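Local coordinates for protein AvrRpt2 (Erwinia amylovora, PDB 6HQZ) that is a papain-like cysteine protease of the C70 family, a type III effector of the fire blight pathogen that probably cleaves proteins in the host plant cell, at residues 105-110 against 122-127. Residues are numbered along the deposited sequence; the frame is centred on the assembly and turned at random.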
loop_
_atom_site.group_PDB
_atom_site.type_symbol
_atom_site.label_atom_id
_atom_site.label_comp_id
_atom_site.label_asym_id
_atom_site.label_seq_id
_atom_site.Cartn_x
_atom_site.Cartn_y
_atom_site.Cartn_z
ATOM N N HIS A 105 23.206 10.032 -6.036
ATOM C CA HIS A 105 22.544 10.661 -4.879
ATOM C C HIS A 105 21.605 9.693 -4.174
ATOM O O HIS A 105 21.126 8.729 -4.775
ATOM C CB HIS A 105 21.748 11.916 -5.361
ATOM C CG HIS A 105 22.626 12.952 -5.933
ATOM N ND1 HIS A 105 23.140 13.974 -5.181
ATOM C CD2 HIS A 105 23.222 13.039 -7.148
ATOM C CE1 HIS A 105 23.922 14.720 -5.934
ATOM N NE2 HIS A 105 24.012 14.160 -7.127
ATOM N N MET A 106 21.249 10.018 -2.929
ATOM C CA MET A 106 20.274 9.289 -2.203
ATOM C C MET A 106 19.149 10.205 -1.811
ATOM O O MET A 106 19.419 11.348 -1.424
ATOM C CB MET A 106 20.892 8.715 -0.956
ATOM C CG MET A 106 21.819 7.566 -1.144
ATOM S SD MET A 106 22.505 7.130 0.452
ATOM C CE MET A 106 21.016 6.514 1.230
ATOM N N SER A 107 17.910 9.694 -1.910
ATOM C CA SER A 107 16.720 10.454 -1.580
ATOM C C SER A 107 15.738 9.547 -0.942
ATOM O O SER A 107 15.924 8.321 -0.933
ATOM C CB SER A 107 16.122 11.076 -2.831
ATOM O OG SER A 107 16.992 12.063 -3.383
ATOM N N VAL A 108 14.684 10.114 -0.382
ATOM C CA VAL A 108 13.670 9.323 0.291
ATOM C C VAL A 108 12.348 9.418 -0.356
ATOM O O VAL A 108 11.774 10.508 -0.413
ATOM C CB VAL A 108 13.517 9.754 1.785
ATOM C CG1 VAL A 108 12.389 8.892 2.412
ATOM C CG2 VAL A 108 14.832 9.557 2.541
ATOM N N LEU A 109 11.876 8.266 -0.863
ATOM C CA LEU A 109 10.572 8.114 -1.487
ATOM C C LEU A 109 9.513 8.153 -0.407
ATOM O O LEU A 109 9.600 7.369 0.561
ATOM C CB LEU A 109 10.438 6.786 -2.203
ATOM C CG LEU A 109 9.136 6.595 -2.980
ATOM C CD1 LEU A 109 8.912 7.629 -4.108
ATOM C CD2 LEU A 109 9.186 5.168 -3.482
ATOM N N THR A 110 8.537 9.017 -0.588
ATOM C CA THR A 110 7.426 9.167 0.422
ATOM C C THR A 110 5.990 8.945 -0.086
ATOM O O THR A 110 5.068 8.732 0.733
ATOM C CB THR A 110 7.448 10.543 1.092
ATOM O OG1 THR A 110 7.058 11.561 0.122
ATOM C CG2 THR A 110 8.829 10.782 1.720
ATOM N N HIS A 122 11.783 13.306 -0.543
ATOM C CA HIS A 122 12.596 14.231 0.213
ATOM C C HIS A 122 14.023 14.112 -0.358
ATOM O O HIS A 122 14.600 13.045 -0.322
ATOM C CB HIS A 122 12.714 13.845 1.688
ATOM C CG HIS A 122 11.491 14.154 2.498
ATOM N ND1 HIS A 122 10.502 15.006 2.048
ATOM C CD2 HIS A 122 11.123 13.756 3.732
ATOM C CE1 HIS A 122 9.551 15.082 2.966
ATOM N NE2 HIS A 122 9.928 14.374 4.020
ATOM N N ASP A 123 14.586 15.240 -0.757
ATOM C CA ASP A 123 15.956 15.308 -1.304
ATOM C C ASP A 123 16.815 16.062 -0.288
ATOM O O ASP A 123 16.618 17.253 -0.040
ATOM C CB ASP A 123 15.933 16.029 -2.627
ATOM C CG ASP A 123 17.293 15.993 -3.352
ATOM O OD1 ASP A 123 18.324 16.284 -2.748
ATOM O OD2 ASP A 123 17.308 15.771 -4.542
ATOM N N PRO A 124 17.768 15.374 0.339
ATOM C CA PRO A 124 18.552 15.981 1.350
ATOM C C PRO A 124 19.328 17.235 0.895
ATOM O O PRO A 124 19.844 18.002 1.748
ATOM C CB PRO A 124 19.549 14.876 1.749
ATOM C CG PRO A 124 19.038 13.615 1.206
ATOM C CD PRO A 124 18.042 13.956 0.145
ATOM N N GLN A 125 19.455 17.446 -0.419
ATOM C CA GLN A 125 20.134 18.622 -0.881
ATOM C C GLN A 125 19.280 19.613 -1.600
ATOM O O GLN A 125 19.739 20.681 -1.845
ATOM C CB GLN A 125 21.349 18.232 -1.731
ATOM C CG GLN A 125 22.276 19.361 -2.037
ATOM C CD GLN A 125 22.554 20.370 -0.898
ATOM O OE1 GLN A 125 23.079 19.989 0.150
ATOM N NE2 GLN A 125 22.293 21.680 -1.144
ATOM N N ARG A 126 18.055 19.267 -1.928
ATOM C CA ARG A 126 17.169 20.129 -2.608
ATOM C C ARG A 126 15.911 20.485 -1.876
ATOM O O ARG A 126 15.388 21.580 -2.114
ATOM C CB ARG A 126 16.818 19.532 -3.952
ATOM C CG ARG A 126 18.000 19.561 -4.860
ATOM C CD ARG A 126 18.118 20.960 -5.394
ATOM N NE ARG A 126 18.840 20.909 -6.629
ATOM C CZ ARG A 126 20.137 20.750 -6.678
ATOM N NH1 ARG A 126 20.855 20.725 -5.548
ATOM N NH2 ARG A 126 20.699 20.710 -7.855
ATOM N N GLY A 127 15.499 19.663 -0.906
ATOM C CA GLY A 127 14.380 20.014 -0.074
ATOM C C GLY A 127 13.320 18.936 0.057
ATOM O O GLY A 127 13.327 17.894 -0.664
#
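Met106 meets Pro124 through its carbonyl: O lies 3.3 Å from Pro124 CD. As a proline, Pro124 has no N-H to offer this carbonyl, and the pairing of Val108 with His122 does not carry on to it. Just before, His105 comes near Asp123 (ND1 to OD1 5.9 Å, not in contact), consistent with the His and Asn/Asp positions of papain-like proteases. Asp123, with CG anti to its backbone N (chi1 -173°), closes an Asx turn by accepting Gln125 N at OD1, and Arg126 and Gly127 form a classic beta bulge opposite it. At Ser107, CB rests 3.5 Å from His122 O. Its OG is 3.9 Å from Asp123 OD2, too far for a bond, and is hydrogen-bonded to Trp97 NE1 instead. Val108 and His122 form an antiparallel hydrogen-bonded pair: Val108 N gives a nearly straight bond to His122 O (2.9 Å, 172°), and His122 N answers to Val108 O at 2.8 Å. Their side chains share one face of the sheet and approach at the CB atoms. Further on, Thr110 CG2 stands over the centre of the His122 imidazole, a CH-pi contact 4.3 Å from the centroid. Val8 O and Asp129 N bind NE2 and ND1 of that ring, fixing its rotation. The hairpin of strands 104-113 and 118-123 continues the antiparallel sheet from strand 93-98, while helix 19-27 packs on Val108, His122 and Pro124, and helix 40-45 on Met106.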